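Succinylglutamatedesuccinylase/aspartoacylase (Rhodobacter sphaeroides 2.4.1, PDB 3CDX) probably hydrolyses amide or ester bonds as a metal-dependent enzyme of the succinylglutamate desuccinylase/aspartoacylase family, which typically uses zinc. Local coordinates at residues Pro159-Tyr165 with Ala184-Phe190. Residues are numbered along the deposited sequence; the frame is centred on the assembly and turned at random.
Sequences PSTNMHY and APHNVVF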
ATOM      1  N   PRO A 159      -9.911 -19.810  28.032  1.00 26.10           N
ATOM      2  CA  PRO A 159      -9.731 -18.785  29.076  1.00 26.07           C
ATOM      3  C   PRO A 159      -8.845 -19.199  30.269  1.00 26.77           C
ATOM      4  O   PRO A 159      -9.109 -20.191  30.968  1.00 26.83           O
ATOM      5  CB  PRO A 159     -11.148 -18.424  29.494  1.00 26.45           C
ATOM      6  CG  PRO A 159     -12.059 -18.878  28.249  1.00 26.48           C
ATOM      7  CD  PRO A 159     -11.327 -20.019  27.640  1.00 25.84           C
ATOM      8  N   SER A 160      -7.855 -18.367  30.539  1.00 26.05           N
ATOM      9  CA  SER A 160      -6.752 -18.721  31.408  1.00 26.62           C
ATOM     10  C   SER A 160      -5.987 -17.477  31.807  1.00 26.81           C
ATOM     11  O   SER A 160      -6.097 -16.424  31.124  1.00 26.28           O
ATOM     12  CB  SER A 160      -5.806 -19.644  30.636  1.00 26.71           C
ATOM     13  OG  SER A 160      -5.529 -19.100  29.343  1.00 29.81           O
ATOM     14  N   THR A 161      -5.218 -17.597  32.899  1.00 26.36           N
ATOM     15  CA  THR A 161      -4.208 -16.614  33.275  1.00 26.37           C
ATOM     16  C   THR A 161      -2.901 -17.264  32.912  1.00 27.15           C
ATOM     17  O   THR A 161      -2.851 -18.462  32.612  1.00 27.03           O
ATOM     18  CB  THR A 161      -4.182 -16.258  34.805  1.00 26.61           C
ATOM     19  OG1 THR A 161      -4.146 -17.464  35.582  1.00 28.77           O
ATOM     20  CG2 THR A 161      -5.398 -15.491  35.212  1.00 25.67           C
ATOM     21  N   ASN A 162      -1.833 -16.481  32.939  1.00 27.56           N
ATOM     22  CA  ASN A 162      -0.500 -17.026  32.681  1.00 28.58           C
ATOM     23  C   ASN A 162       0.549 -16.244  33.443  1.00 29.02           C
ATOM     24  O   ASN A 162       0.288 -15.147  33.936  1.00 28.18           O
ATOM     25  CB  ASN A 162      -0.167 -17.071  31.191  1.00 27.97           C
ATOM     26  CG  ASN A 162      -0.287 -15.709  30.538  1.00 28.72           C
ATOM     27  OD1 ASN A 162       0.558 -14.847  30.720  1.00 31.87           O
ATOM     28  ND2 ASN A 162      -1.336 -15.521  29.790  1.00 26.63           N
ATOM     29  N   MET A 163       1.719 -16.853  33.567  1.00 30.15           N
ATOM     30  CA  MET A 163       2.851 -16.301  34.303  1.00 31.92           C
ATOM     31  C   MET A 163       4.063 -17.124  33.861  1.00 34.64           C
ATOM     32  O   MET A 163       3.913 -18.281  33.443  1.00 35.26           O
ATOM     33  CB  MET A 163       2.632 -16.406  35.827  1.00 31.30           C
ATOM     34  CG  MET A 163       2.115 -17.757  36.306  1.00 30.71           C
ATOM     35  SD  MET A 163       1.906 -17.975  38.096  1.00 28.25           S
ATOM     36  CE  MET A 163       3.661 -18.082  38.390  1.00 29.01           C
ATOM     37  N   HIS A 164       5.249 -16.535  33.936  1.00 37.38           N
ATOM     38  CA  HIS A 164       6.486 -17.315  33.757  1.00 40.48           C
ATOM     39  C   HIS A 164       6.810 -18.091  35.023  1.00 41.70           C
ATOM     40  O   HIS A 164       6.242 -17.830  36.098  1.00 41.54           O
ATOM     41  CB  HIS A 164       7.646 -16.411  33.366  1.00 40.49           C
ATOM     42  CG  HIS A 164       7.402 -15.666  32.104  1.00 44.03           C
ATOM     43  ND1 HIS A 164       7.470 -14.295  32.023  1.00 47.54           N
ATOM     44  CD2 HIS A 164       7.033 -16.101  30.877  1.00 47.27           C
ATOM     45  CE1 HIS A 164       7.180 -13.914  30.791  1.00 49.77           C
ATOM     46  NE2 HIS A 164       6.903 -14.991  30.077  1.00 50.46           N
ATOM     47  N   TYR A 165       7.705 -19.063  34.895  1.00 43.86           N
ATOM     48  CA  TYR A 165       8.228 -19.722  36.071  1.00 45.56           C
ATOM     49  C   TYR A 165       9.248 -18.739  36.638  1.00 46.40           C
ATOM     50  O   TYR A 165      10.097 -18.204  35.911  1.00 47.74           O
ATOM     51  CB  TYR A 165       8.882 -21.052  35.708  1.00 47.10           C
ATOM     52  CG  TYR A 165       9.322 -21.879  36.909  1.00 48.78           C
ATOM     53  CD1 TYR A 165       8.398 -22.635  37.626  1.00 49.88           C
ATOM     54  CD2 TYR A 165      10.659 -21.904  37.326  1.00 50.18           C
ATOM     55  CE1 TYR A 165       8.772 -23.391  38.710  1.00 49.84           C
ATOM     56  CE2 TYR A 165      11.045 -22.668  38.427  1.00 50.10           C
ATOM     57  CZ  TYR A 165      10.084 -23.409  39.111  1.00 50.15           C
ATOM     58  OH  TYR A 165      10.412 -24.176  40.209  1.00 50.91           O
ATOM     59  N   ALA A 184      -9.463 -18.017  36.841  1.00 28.40           N
ATOM     60  CA  ALA A 184      -9.781 -18.524  35.506  1.00 27.64           C
ATOM     61  C   ALA A 184      -9.707 -20.058  35.574  1.00 27.77           C
ATOM     62  O   ALA A 184      -9.050 -20.604  36.462  1.00 28.42           O
ATOM     63  CB  ALA A 184      -8.821 -17.969  34.470  1.00 26.28           C
ATOM     64  N   PRO A 185     -10.372 -20.762  34.655  1.00 28.16           N
ATOM     65  CA  PRO A 185     -10.306 -22.234  34.795  1.00 28.43           C
ATOM     66  C   PRO A 185      -8.894 -22.772  34.851  1.00 28.78           C
ATOM     67  O   PRO A 185      -8.670 -23.746  35.570  1.00 29.10           O
ATOM     68  CB  PRO A 185     -11.025 -22.754  33.545  1.00 28.36           C
ATOM     69  CG  PRO A 185     -11.865 -21.643  33.078  1.00 28.55           C
ATOM     70  CD  PRO A 185     -11.250 -20.339  33.545  1.00 27.38           C
ATOM     71  N   HIS A 186      -7.967 -22.176  34.077  1.00 26.99           N
ATOM     72  CA  HIS A 186      -6.579 -22.605  34.071  1.00 26.36           C
ATOM     73  C   HIS A 186      -5.610 -21.454  34.238  1.00 26.46           C
ATOM     74  O   HIS A 186      -5.866 -20.355  33.775  1.00 25.30           O
ATOM     75  CB  HIS A 186      -6.220 -23.297  32.781  1.00 26.66           C
ATOM     76  CG  HIS A 186      -6.989 -24.548  32.539  1.00 28.67           C
ATOM     77  ND1 HIS A 186      -8.109 -24.584  31.740  1.00 28.62           N
ATOM     78  CD2 HIS A 186      -6.808 -25.809  33.011  1.00 27.39           C
ATOM     79  CE1 HIS A 186      -8.589 -25.820  31.737  1.00 32.41           C
ATOM     80  NE2 HIS A 186      -7.811 -26.581  32.495  1.00 27.05           N
ATOM     81  N   ASN A 187      -4.502 -21.731  34.923  1.00 26.86           N
ATOM     82  CA  ASN A 187      -3.388 -20.816  35.029  1.00 27.24           C
ATOM     83  C   ASN A 187      -2.243 -21.532  34.422  1.00 28.49           C
ATOM     84  O   ASN A 187      -1.989 -22.683  34.801  1.00 30.10           O
ATOM     85  CB  ASN A 187      -3.071 -20.467  36.480  1.00 27.25           C
ATOM     86  CG  ASN A 187      -1.825 -19.637  36.595  1.00 26.01           C
ATOM     87  OD1 ASN A 187      -1.746 -18.566  36.009  1.00 25.23           O
ATOM     88  ND2 ASN A 187      -0.851 -20.105  37.372  1.00 26.44           N
ATOM     89  N   VAL A 188      -1.589 -20.896  33.449  1.00 28.22           N
ATOM     90  CA  VAL A 188      -0.500 -21.506  32.706  1.00 29.12           C
ATOM     91  C   VAL A 188       0.869 -20.859  33.010  1.00 30.71           C
ATOM     92  O   VAL A 188       1.065 -19.665  32.791  1.00 28.99           O
ATOM     93  CB  VAL A 188      -0.772 -21.464  31.162  1.00 29.35           C
ATOM     94  CG1 VAL A 188       0.207 -22.328  30.422  1.00 27.62           C
ATOM     95  CG2 VAL A 188      -2.210 -21.913  30.853  1.00 26.29           C
ATOM     96  N   VAL A 189       1.796 -21.668  33.527  1.00 32.89           N
ATOM     97  CA  VAL A 189       3.195 -21.273  33.771  1.00 34.52           C
ATOM     98  C   VAL A 189       4.011 -21.700  32.557  1.00 37.15           C
ATOM     99  O   VAL A 189       3.953 -22.879  32.159  1.00 37.67           O
ATOM    100  CB  VAL A 189       3.721 -21.916  35.086  1.00 35.20           C
ATOM    101  CG1 VAL A 189       5.106 -21.357  35.481  1.00 33.04           C
ATOM    102  CG2 VAL A 189       2.733 -21.673  36.206  1.00 33.57           C
ATOM    103  N   PHE A 190       4.757 -20.762  31.948  1.00 39.32           N
ATOM    104  CA  PHE A 190       5.360 -21.005  30.621  1.00 41.68           C
ATOM    105  C   PHE A 190       6.647 -20.236  30.305  1.00 42.94           C
ATOM    106  O   PHE A 190       7.097 -19.392  31.094  1.00 44.74           O
ATOM    107  CB  PHE A 190       4.327 -20.786  29.492  1.00 42.55           C
ATOM    108  CG  PHE A 190       4.131 -19.348  29.099  1.00 45.09           C
ATOM    109  CD1 PHE A 190       3.385 -18.483  29.897  1.00 47.87           C
ATOM    110  CD2 PHE A 190       4.674 -18.859  27.900  1.00 48.79           C
ATOM    111  CE1 PHE A 190       3.196 -17.125  29.531  1.00 48.92           C
ATOM    112  CE2 PHE A 190       4.480 -17.509  27.512  1.00 49.70           C
ATOM    113  CZ  PHE A 190       3.736 -16.639  28.331  1.00 47.38           C
TER
HETATM  114  O   HOH W   1      -9.692 -22.716  30.322  1.00 25.92           O
HETATM  115  O   HOH W   2      -6.519 -17.972  37.109  1.00 26.31           O
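Strands 160-163 and 186-189 run parallel, their axes 4.4 Å apart at 22°, as the two strands of a beta-alpha-beta crossover through helix 169-182 in the large mixed sheet. Thr-161 and Met-163 each bond, through N and O, to the residues flanking their partners, the parallel pattern: Thr-161 N to His-186 O and Met-163 N to Val-188 O (both 3.0 Å), with Val-188 N to Thr-161 O (2.9 Å) and Phe-190 N to Met-163 O (3.0 Å) returning. Thr-161, Met-163, Asn-187 and Val-189 share one face; there Thr-161 and Asn-187 touch Ala-179 of the helix, and beta-branched Val-189 meets Met-163 (CG2 to CG, 4.0 Å). The other face carries compact Val-188, packed on Val-263 and Met-337, and Asn-162, whose polar side chain suits the calcium site's surroundings, about 9 Å from the ion, too far to be a ligand. Beneath the helix, Asn-187 ND2 bonds His-260 ND1, with Met-163 SD adding only a weak bond, while Asn-187 OD1 accepts a hydrogen bond from Thr-161 OG1 at 2.7 Å.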